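Local coordinates for protein pyruvate kinase (PDB 4DRS) that probably catalyses the last step of glycolysis, transferring the phosphoryl group of phosphoenolpyruvate to ADP to give pyruvate and ATP, at residues A[213-227]-A[243-257]. Sequence-based numbering, arbitrary orientation.
Sequences IGDKDRHDIVDFALK and DVQLCRQIISENTQY
Ile250 of helix 241-252 packs into the side of helix 215-226; the axes of the stretches 215-226 and 243-252 cross at -44° with a closest approach of 10.4 Å. With CG1 of Ile250 beside the backbone N (chi1 -68°), its CG2 methyl lies anti to that N, reaches Val222 CG2 at 3.7 Å and also meets Ile221 CG2, while CD1 touches Ile213 CG2. Before helix 215-226 begins, Ile213 lays its CD1 methyl against Leu246 CG and, at 3.9 Å, Cys247 CB. These apolar groups form the tight, largely buried part of the contact.

Toward solvent the packing becomes polar. Arg218 bends at chi3 and spreads its guanidinium over Ile250, with CG1 lying 4.0 Å above the plane, over its centre. Past the end of helix 241-252, Asn254 sets its amide across the two Val222 methyls; ND2 donates a nearly straight 2.8 Å bond to Ile250 O, and OD1 accepts from Gln256 NE2 in the carbonyl plane, so both ends of the amide are held. Leu226 CD1 packs against CB and the backbone O of Asn254. At the exposed end, Tyr257 OH donates to Asp223 OD1 at 3.0 Å, and Lys227 CG sits over the ring in a CH-pi contact, 3.7 Å from its centroid; Gln256 CG lies on the opposite face.

Helix 215-226 follows barrel strand 105-109 after the inserted mixed sheet; strand 232-235 then leads to helix 241-252, as in the beta-alpha repeats of a TIM barrel. On the barrel side of helix 241-252, Cys247 and Ile251 rest on strand 266-271; Phe224 of helix 215-226 points away from this contact and packs against helix 82-97.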
ATOM      1  N   ILE A 213      44.273  -6.432  15.479  1.00 47.88           N
ATOM      2  CA  ILE A 213      44.933  -7.654  15.057  1.00 47.55           C
ATOM      3  C   ILE A 213      46.380  -7.590  15.550  1.00 47.07           C
ATOM      4  O   ILE A 213      47.231  -6.949  14.933  1.00 46.56           O
ATOM      5  CB  ILE A 213      44.864  -7.852  13.521  1.00 47.77           C
ATOM      6  CG1 ILE A 213      43.426  -7.686  13.018  1.00 47.75           C
ATOM      7  CG2 ILE A 213      45.399  -9.221  13.123  1.00 47.33           C
ATOM      8  CD1 ILE A 213      43.296  -7.676  11.507  1.00 48.52           C
ATOM      9  N   GLY A 214      46.640  -8.232  16.684  1.00 46.91           N
ATOM     10  CA  GLY A 214      47.977  -8.261  17.264  1.00 48.05           C
ATOM     11  C   GLY A 214      48.855  -9.320  16.626  1.00 49.36           C
ATOM     12  O   GLY A 214      48.527  -9.866  15.566  1.00 48.98           O
ATOM     13  N   ASP A 215      49.972  -9.626  17.281  1.00 50.39           N
ATOM     14  CA  ASP A 215      50.902 -10.625  16.777  1.00 50.05           C
ATOM     15  C   ASP A 215      50.327 -12.044  16.834  1.00 49.28           C
ATOM     16  O   ASP A 215      50.484 -12.816  15.881  1.00 48.31           O
ATOM     17  CB  ASP A 215      52.227 -10.559  17.531  1.00 52.10           C
ATOM     18  CG  ASP A 215      53.302 -11.385  16.869  1.00 53.95           C
ATOM     19  OD1 ASP A 215      53.610 -12.478  17.393  1.00 53.94           O
ATOM     20  OD2 ASP A 215      53.812 -10.953  15.808  1.00 54.82           O
ATOM     21  N   LYS A 216      49.665 -12.380  17.942  1.00 48.33           N
ATOM     22  CA  LYS A 216      49.015 -13.682  18.082  1.00 48.04           C
ATOM     23  C   LYS A 216      47.858 -13.869  17.088  1.00 46.91           C
ATOM     24  O   LYS A 216      47.690 -14.957  16.529  1.00 46.24           O
ATOM     25  CB  LYS A 216      48.546 -13.929  19.523  1.00 49.14           C
ATOM     26  CG  LYS A 216      47.500 -15.033  19.637  1.00 50.56           C
ATOM     27  CD  LYS A 216      47.396 -15.631  21.027  1.00 52.33           C
ATOM     28  CE  LYS A 216      46.340 -16.727  21.068  1.00 52.68           C
ATOM     29  NZ  LYS A 216      46.685 -17.897  20.205  1.00 53.15           N
ATOM     30  N   ASP A 217      47.073 -12.813  16.873  1.00 46.43           N
ATOM     31  CA  ASP A 217      45.944 -12.866  15.937  1.00 45.58           C
ATOM     32  C   ASP A 217      46.442 -13.155  14.520  1.00 44.41           C
ATOM     33  O   ASP A 217      45.890 -14.009  13.830  1.00 42.70           O
ATOM     34  CB  ASP A 217      45.123 -11.571  15.963  1.00 45.79           C
ATOM     35  CG  ASP A 217      44.550 -11.253  17.336  1.00 47.71           C
ATOM     36  OD1 ASP A 217      44.087 -12.179  18.040  1.00 48.29           O
ATOM     37  OD2 ASP A 217      44.550 -10.059  17.710  1.00 49.77           O
ATOM     38  N   ARG A 218      47.496 -12.449  14.112  1.00 45.04           N
ATOM     39  CA  ARG A 218      48.139 -12.659  12.813  1.00 45.44           C
ATOM     40  C   ARG A 218      48.616 -14.096  12.666  1.00 43.70           C
ATOM     41  O   ARG A 218      48.412 -14.722  11.628  1.00 42.83           O
ATOM     42  CB  ARG A 218      49.327 -11.711  12.628  1.00 48.51           C
ATOM     43  CG  ARG A 218      48.970 -10.232  12.533  1.00 52.40           C
ATOM     44  CD  ARG A 218      50.089  -9.442  11.869  1.00 55.25           C
ATOM     45  NE  ARG A 218      50.573 -10.163  10.691  1.00 58.48           N
ATOM     46  CZ  ARG A 218      51.089  -9.596   9.604  1.00 58.98           C
ATOM     47  NH1 ARG A 218      51.191  -8.271   9.518  1.00 59.32           N
ATOM     48  NH2 ARG A 218      51.490 -10.364   8.596  1.00 59.08           N
ATOM     49  N   HIS A 219      49.241 -14.611  13.720  1.00 43.57           N
ATOM     50  CA  HIS A 219      49.733 -15.978  13.744  1.00 43.39           C
ATOM     51  C   HIS A 219      48.610 -16.966  13.564  1.00 43.46           C
ATOM     52  O   HIS A 219      48.731 -17.910  12.783  1.00 43.39           O
ATOM     53  CB  HIS A 219      50.508 -16.252  15.035  1.00 44.74           C
ATOM     54  CG  HIS A 219      50.831 -17.716  15.253  1.00 45.63           C
ATOM     55  ND1 HIS A 219      51.855 -18.337  14.626  1.00 46.17           N
ATOM     56  CD2 HIS A 219      50.210 -18.683  16.048  1.00 45.52           C
ATOM     57  CE1 HIS A 219      51.896 -19.630  15.004  1.00 46.38           C
ATOM     58  NE2 HIS A 219      50.888 -19.841  15.874  1.00 46.99           N
ATOM     59  N   ASP A 220      47.507 -16.756  14.280  1.00 42.55           N
ATOM     60  CA  ASP A 220      46.346 -17.633  14.166  1.00 41.81           C
ATOM     61  C   ASP A 220      45.689 -17.554  12.789  1.00 40.60           C
ATOM     62  O   ASP A 220      45.222 -18.564  12.264  1.00 40.76           O
ATOM     63  CB  ASP A 220      45.322 -17.311  15.256  1.00 42.73           C
ATOM     64  CG  ASP A 220      45.845 -17.582  16.652  1.00 44.26           C
ATOM     65  OD1 ASP A 220      46.706 -18.475  16.816  1.00 45.71           O
ATOM     66  OD2 ASP A 220      45.381 -16.903  17.592  1.00 44.79           O
ATOM     67  N   ILE A 221      45.644 -16.355  12.213  1.00 39.15           N
ATOM     68  CA  ILE A 221      45.029 -16.155  10.900  1.00 38.55           C
ATOM     69  C   ILE A 221      45.833 -16.872   9.816  1.00 39.43           C
ATOM     70  O   ILE A 221      45.277 -17.658   9.039  1.00 39.51           O
ATOM     71  CB  ILE A 221      44.870 -14.653  10.556  1.00 37.59           C
ATOM     72  CG1 ILE A 221      43.742 -14.028  11.386  1.00 36.68           C
ATOM     73  CG2 ILE A 221      44.594 -14.463   9.068  1.00 36.80           C
ATOM     74  CD1 ILE A 221      43.766 -12.516  11.450  1.00 36.52           C
ATOM     75  N   VAL A 222      47.141 -16.610   9.787  1.00 39.83           N
ATOM     76  CA  VAL A 222      48.028 -17.173   8.779  1.00 40.20           C
ATOM     77  C   VAL A 222      48.277 -18.657   9.019  1.00 41.10           C
ATOM     78  O   VAL A 222      48.087 -19.470   8.114  1.00 42.25           O
ATOM     79  CB  VAL A 222      49.379 -16.423   8.720  1.00 40.86           C
ATOM     80  CG1 VAL A 222      50.325 -17.082   7.722  1.00 39.92           C
ATOM     81  CG2 VAL A 222      49.170 -14.953   8.374  1.00 40.29           C
ATOM     82  N   ASP A 223      48.688 -19.005  10.239  1.00 41.86           N
ATOM     83  CA  ASP A 223      49.174 -20.357  10.545  1.00 42.68           C
ATOM     84  C   ASP A 223      48.106 -21.339  11.008  1.00 42.05           C
ATOM     85  O   ASP A 223      48.420 -22.488  11.334  1.00 42.96           O
ATOM     86  CB  ASP A 223      50.315 -20.311  11.565  1.00 44.49           C
ATOM     87  CG  ASP A 223      51.607 -19.800  10.969  1.00 46.86           C
ATOM     88  OD1 ASP A 223      51.921 -20.172   9.816  1.00 48.30           O
ATOM     89  OD2 ASP A 223      52.314 -19.026  11.654  1.00 48.54           O
ATOM     90  N   PHE A 224      46.854 -20.901  11.048  1.00 40.30           N
ATOM     91  CA  PHE A 224      45.765 -21.825  11.336  1.00 39.22           C
ATOM     92  C   PHE A 224      44.630 -21.717  10.313  1.00 38.33           C
ATOM     93  O   PHE A 224      44.368 -22.674   9.583  1.00 38.04           O
ATOM     94  CB  PHE A 224      45.257 -21.663  12.771  1.00 38.52           C
ATOM     95  CG  PHE A 224      44.544 -22.871  13.291  1.00 38.93           C
ATOM     96  CD1 PHE A 224      45.205 -23.784  14.109  1.00 39.44           C
ATOM     97  CD2 PHE A 224      43.214 -23.114  12.953  1.00 38.33           C
ATOM     98  CE1 PHE A 224      44.551 -24.910  14.587  1.00 39.84           C
ATOM     99  CE2 PHE A 224      42.556 -24.239  13.430  1.00 38.82           C
ATOM    100  CZ  PHE A 224      43.224 -25.137  14.251  1.00 39.26           C
ATOM    101  N   ALA A 225      43.980 -20.553  10.254  1.00 37.58           N
ATOM    102  CA  ALA A 225      42.864 -20.319   9.326  1.00 37.04           C
ATOM    103  C   ALA A 225      43.252 -20.507   7.858  1.00 36.86           C
ATOM    104  O   ALA A 225      42.586 -21.233   7.127  1.00 36.72           O
ATOM    105  CB  ALA A 225      42.259 -18.940   9.548  1.00 36.81           C
ATOM    106  N   LEU A 226      44.333 -19.866   7.429  1.00 37.01           N
ATOM    107  CA  LEU A 226      44.773 -20.009   6.051  1.00 37.59           C
ATOM    108  C   LEU A 226      45.445 -21.356   5.839  1.00 39.12           C
ATOM    109  O   LEU A 226      45.149 -22.059   4.865  1.00 39.45           O
ATOM    110  CB  LEU A 226      45.698 -18.860   5.644  1.00 37.62           C
ATOM    111  CG  LEU A 226      45.063 -17.463   5.624  1.00 37.24           C
ATOM    112  CD1 LEU A 226      46.067 -16.417   5.168  1.00 36.16           C
ATOM    113  CD2 LEU A 226      43.823 -17.445   4.734  1.00 36.89           C
ATOM    114  N   LYS A 227      46.331 -21.717   6.767  1.00 39.91           N
ATOM    115  CA  LYS A 227      47.098 -22.954   6.682  1.00 40.78           C
ATOM    116  C   LYS A 227      46.192 -24.178   6.549  1.00 40.96           C
ATOM    117  O   LYS A 227      46.402 -25.015   5.671  1.00 41.99           O
ATOM    118  CB  LYS A 227      48.024 -23.093   7.896  1.00 41.55           C
ATOM    119  CG  LYS A 227      48.997 -24.259   7.802  1.00 42.84           C
ATOM    120  CD  LYS A 227      49.854 -24.382   9.052  1.00 43.65           C
ATOM    121  CE  LYS A 227      50.663 -25.669   9.022  1.00 45.19           C
ATOM    122  NZ  LYS A 227      51.737 -25.688  10.056  1.00 45.86           N
ATOM    123  N   ASP A 243      40.557  -1.817  10.102  1.00 45.47           N
ATOM    124  CA  ASP A 243      40.759  -3.112  10.759  1.00 44.42           C
ATOM    125  C   ASP A 243      40.480  -4.254   9.785  1.00 43.52           C
ATOM    126  O   ASP A 243      41.237  -5.225   9.719  1.00 42.59           O
ATOM    127  CB  ASP A 243      39.865  -3.260  11.995  1.00 44.21           C
ATOM    128  CG  ASP A 243      40.174  -2.240  13.082  1.00 45.48           C
ATOM    129  OD1 ASP A 243      41.348  -1.838  13.232  1.00 46.31           O
ATOM    130  OD2 ASP A 243      39.236  -1.854  13.809  1.00 46.17           O
ATOM    131  N   VAL A 244      39.387  -4.122   9.033  1.00 43.03           N
ATOM    132  CA  VAL A 244      39.002  -5.104   8.020  1.00 42.52           C
ATOM    133  C   VAL A 244      40.057  -5.164   6.910  1.00 42.85           C
ATOM    134  O   VAL A 244      40.463  -6.251   6.490  1.00 41.57           O
ATOM    135  CB  VAL A 244      37.596  -4.803   7.430  1.00 42.33           C
ATOM    136  CG1 VAL A 244      37.174  -5.879   6.438  1.00 41.05           C
ATOM    137  CG2 VAL A 244      36.555  -4.690   8.537  1.00 41.74           C
ATOM    138  N   GLN A 245      40.502  -3.993   6.457  1.00 44.91           N
ATOM    139  CA  GLN A 245      41.498  -3.884   5.384  1.00 46.82           C
ATOM    140  C   GLN A 245      42.870  -4.451   5.745  1.00 44.98           C
ATOM    141  O   GLN A 245      43.562  -4.983   4.878  1.00 44.24           O
ATOM    142  CB  GLN A 245      41.619  -2.439   4.885  1.00 51.34           C
ATOM    143  CG  GLN A 245      40.608  -2.092   3.800  1.00 56.37           C
ATOM    144  CD  GLN A 245      40.603  -0.614   3.434  1.00 61.28           C
ATOM    145  OE1 GLN A 245      40.473   0.257   4.302  1.00 63.81           O
ATOM    146  NE2 GLN A 245      40.729  -0.323   2.140  1.00 62.90           N
ATOM    147  N   LEU A 246      43.253  -4.348   7.016  1.00 43.55           N
ATOM    148  CA  LEU A 246      44.464  -5.008   7.497  1.00 43.18           C
ATOM    149  C   LEU A 246      44.348  -6.525   7.323  1.00 42.84           C
ATOM    150  O   LEU A 246      45.285  -7.177   6.854  1.00 44.01           O
ATOM    151  CB  LEU A 246      44.765  -4.639   8.956  1.00 43.55           C
ATOM    152  CG  LEU A 246      45.955  -5.325   9.653  1.00 45.11           C
ATOM    153  CD1 LEU A 246      47.266  -5.157   8.888  1.00 45.54           C
ATOM    154  CD2 LEU A 246      46.112  -4.830  11.086  1.00 44.74           C
ATOM    155  N   CYS A 247      43.192  -7.078   7.679  1.00 41.30           N
ATOM    156  CA  CYS A 247      42.951  -8.508   7.530  1.00 40.08           C
ATOM    157  C   CYS A 247      42.942  -8.944   6.058  1.00 40.00           C
ATOM    158  O   CYS A 247      43.453 -10.014   5.723  1.00 38.84           O
ATOM    159  CB  CYS A 247      41.650  -8.910   8.227  1.00 39.63           C
ATOM    160  SG  CYS A 247      41.435 -10.694   8.379  1.00 40.18           S
ATOM    161  N   ARG A 248      42.365  -8.113   5.190  1.00 40.00           N
ATOM    162  CA  ARG A 248      42.396  -8.350   3.742  1.00 40.95           C
ATOM    163  C   ARG A 248      43.833  -8.426   3.239  1.00 42.12           C
ATOM    164  O   ARG A 248      44.183  -9.319   2.460  1.00 42.91           O
ATOM    165  CB  ARG A 248      41.669  -7.232   2.978  1.00 40.55           C
ATOM    166  CG  ARG A 248      40.172  -7.137   3.216  1.00 40.06           C
ATOM    167  CD  ARG A 248      39.361  -8.107   2.367  1.00 38.84           C
ATOM    168  NE  ARG A 248      37.936  -7.876   2.594  1.00 38.95           N
ATOM    169  CZ  ARG A 248      36.990  -8.811   2.564  1.00 38.38           C
ATOM    170  NH1 ARG A 248      37.291 -10.081   2.307  1.00 37.56           N
ATOM    171  NH2 ARG A 248      35.731  -8.466   2.799  1.00 37.76           N
ATOM    172  N   GLN A 249      44.651  -7.476   3.690  1.00 43.18           N
ATOM    173  CA  GLN A 249      46.049  -7.387   3.294  1.00 44.87           C
ATOM    174  C   GLN A 249      46.822  -8.625   3.739  1.00 43.37           C
ATOM    175  O   GLN A 249      47.562  -9.210   2.952  1.00 43.00           O
ATOM    176  CB  GLN A 249      46.689  -6.112   3.850  1.00 47.97           C
ATOM    177  CG  GLN A 249      48.077  -5.834   3.297  1.00 52.35           C
ATOM    178  CD  GLN A 249      48.750  -4.637   3.942  1.00 56.71           C
ATOM    179  OE1 GLN A 249      48.638  -4.415   5.157  1.00 59.17           O
ATOM    180  NE2 GLN A 249      49.470  -3.862   3.130  1.00 59.30           N
ATOM    181  N   ILE A 250      46.628  -9.026   4.995  1.00 41.91           N
ATOM    182  CA  ILE A 250      47.246 -10.241   5.518  1.00 41.25           C
ATOM    183  C   ILE A 250      46.900 -11.450   4.642  1.00 41.39           C
ATOM    184  O   ILE A 250      47.786 -12.219   4.264  1.00 43.29           O
ATOM    185  CB  ILE A 250      46.870 -10.491   6.998  1.00 40.44           C
ATOM    186  CG1 ILE A 250      47.499  -9.422   7.902  1.00 40.34           C
ATOM    187  CG2 ILE A 250      47.316 -11.876   7.447  1.00 39.67           C
ATOM    188  CD1 ILE A 250      46.906  -9.353   9.296  1.00 40.08           C
ATOM    189  N   ILE A 251      45.622 -11.602   4.302  1.00 39.90           N
ATOM    190  CA  ILE A 251      45.179 -12.703   3.447  1.00 39.10           C
ATOM    191  C   ILE A 251      45.880 -12.653   2.087  1.00 40.30           C
ATOM    192  O   ILE A 251      46.386 -13.672   1.616  1.00 39.64           O
ATOM    193  CB  ILE A 251      43.637 -12.735   3.290  1.00 37.89           C
ATOM    194  CG1 ILE A 251      42.972 -13.120   4.619  1.00 36.89           C
ATOM    195  CG2 ILE A 251      43.212 -13.701   2.190  1.00 37.02           C
ATOM    196  CD1 ILE A 251      41.550 -12.610   4.770  1.00 36.27           C
ATOM    197  N   SER A 252      45.930 -11.471   1.475  1.00 41.47           N
ATOM    198  CA  SER A 252      46.545 -11.324   0.153  1.00 43.37           C
ATOM    199  C   SER A 252      48.072 -11.517   0.140  1.00 44.40           C
ATOM    200  O   SER A 252      48.628 -11.919  -0.883  1.00 45.49           O
ATOM    201  CB  SER A 252      46.150  -9.989  -0.500  1.00 43.67           C
ATOM    202  OG  SER A 252      46.786  -8.893   0.128  1.00 45.57           O
ATOM    203  N   GLU A 253      48.735 -11.251   1.268  1.00 44.86           N
ATOM    204  CA  GLU A 253      50.199 -11.401   1.383  1.00 46.17           C
ATOM    205  C   GLU A 253      50.636 -12.768   1.908  1.00 45.81           C
ATOM    206  O   GLU A 253      51.829 -13.003   2.120  1.00 46.53           O
ATOM    207  CB  GLU A 253      50.778 -10.361   2.336  1.00 46.52           C
ATOM    208  CG  GLU A 253      50.681  -8.918   1.891  1.00 48.04           C
ATOM    209  CD  GLU A 253      50.918  -7.974   3.049  1.00 49.39           C
ATOM    210  OE1 GLU A 253      50.789  -8.405   4.220  1.00 49.41           O
ATOM    211  OE2 GLU A 253      51.232  -6.797   2.792  1.00 52.40           O
ATOM    212  N   ASN A 254      49.675 -13.651   2.148  1.00 44.74           N
ATOM    213  CA  ASN A 254      49.962 -14.966   2.695  1.00 45.11           C
ATOM    214  C   ASN A 254      49.241 -16.041   1.911  1.00 46.30           C
ATOM    215  O   ASN A 254      48.159 -16.485   2.289  1.00 47.17           O
ATOM    216  CB  ASN A 254      49.599 -15.032   4.179  1.00 44.58           C
ATOM    217  CG  ASN A 254      50.587 -14.287   5.049  1.00 44.63           C
ATOM    218  OD1 ASN A 254      51.617 -14.835   5.443  1.00 45.78           O
ATOM    219  ND2 ASN A 254      50.280 -13.031   5.356  1.00 43.42           N
ATOM    220  N   THR A 255      49.859 -16.447   0.809  1.00 48.63           N
ATOM    221  CA  THR A 255      49.296 -17.441  -0.093  1.00 49.53           C
ATOM    222  C   THR A 255      50.216 -18.657  -0.174  1.00 50.39           C
ATOM    223  O   THR A 255      50.062 -19.508  -1.054  1.00 51.07           O
ATOM    224  CB  THR A 255      49.096 -16.857  -1.507  1.00 51.01           C
ATOM    225  OG1 THR A 255      50.361 -16.445  -2.038  1.00 52.45           O
ATOM    226  CG2 THR A 255      48.145 -15.657  -1.486  1.00 51.05           C
ATOM    227  N   GLN A 256      51.170 -18.735   0.754  1.00 50.41           N
ATOM    228  CA  GLN A 256      52.138 -19.838   0.786  1.00 51.27           C
ATOM    229  C   GLN A 256      51.495 -21.210   1.011  1.00 52.04           C
ATOM    230  O   GLN A 256      52.082 -22.235   0.659  1.00 53.19           O
ATOM    231  CB  GLN A 256      53.253 -19.585   1.817  1.00 50.39           C
ATOM    232  CG  GLN A 256      52.838 -19.641   3.284  1.00 49.34           C
ATOM    233  CD  GLN A 256      52.272 -18.324   3.787  1.00 49.49           C
ATOM    234  OE1 GLN A 256      51.429 -17.710   3.134  1.00 49.75           O
ATOM    235  NE2 GLN A 256      52.733 -17.885   4.955  1.00 48.12           N
ATOM    236  N   TYR A 257      50.294 -21.225   1.587  1.00 52.00           N
ATOM    237  CA  TYR A 257      49.607 -22.482   1.873  1.00 51.68           C
ATOM    238  C   TYR A 257      48.575 -22.856   0.814  1.00 51.46           C
ATOM    239  O   TYR A 257      47.892 -23.871   0.947  1.00 52.08           O
ATOM    240  CB  TYR A 257      48.969 -22.452   3.268  1.00 52.44           C
ATOM    241  CG  TYR A 257      49.971 -22.310   4.394  1.00 53.55           C
ATOM    242  CD1 TYR A 257      50.934 -23.297   4.626  1.00 53.74           C
ATOM    243  CD2 TYR A 257      49.958 -21.192   5.231  1.00 53.72           C
ATOM    244  CE1 TYR A 257      51.855 -23.174   5.652  1.00 54.58           C
ATOM    245  CE2 TYR A 257      50.877 -21.061   6.265  1.00 54.73           C
ATOM    246  CZ  TYR A 257      51.823 -22.056   6.469  1.00 55.65           C
ATOM    247  OH  TYR A 257      52.741 -21.938   7.490  1.00 57.48           O
TER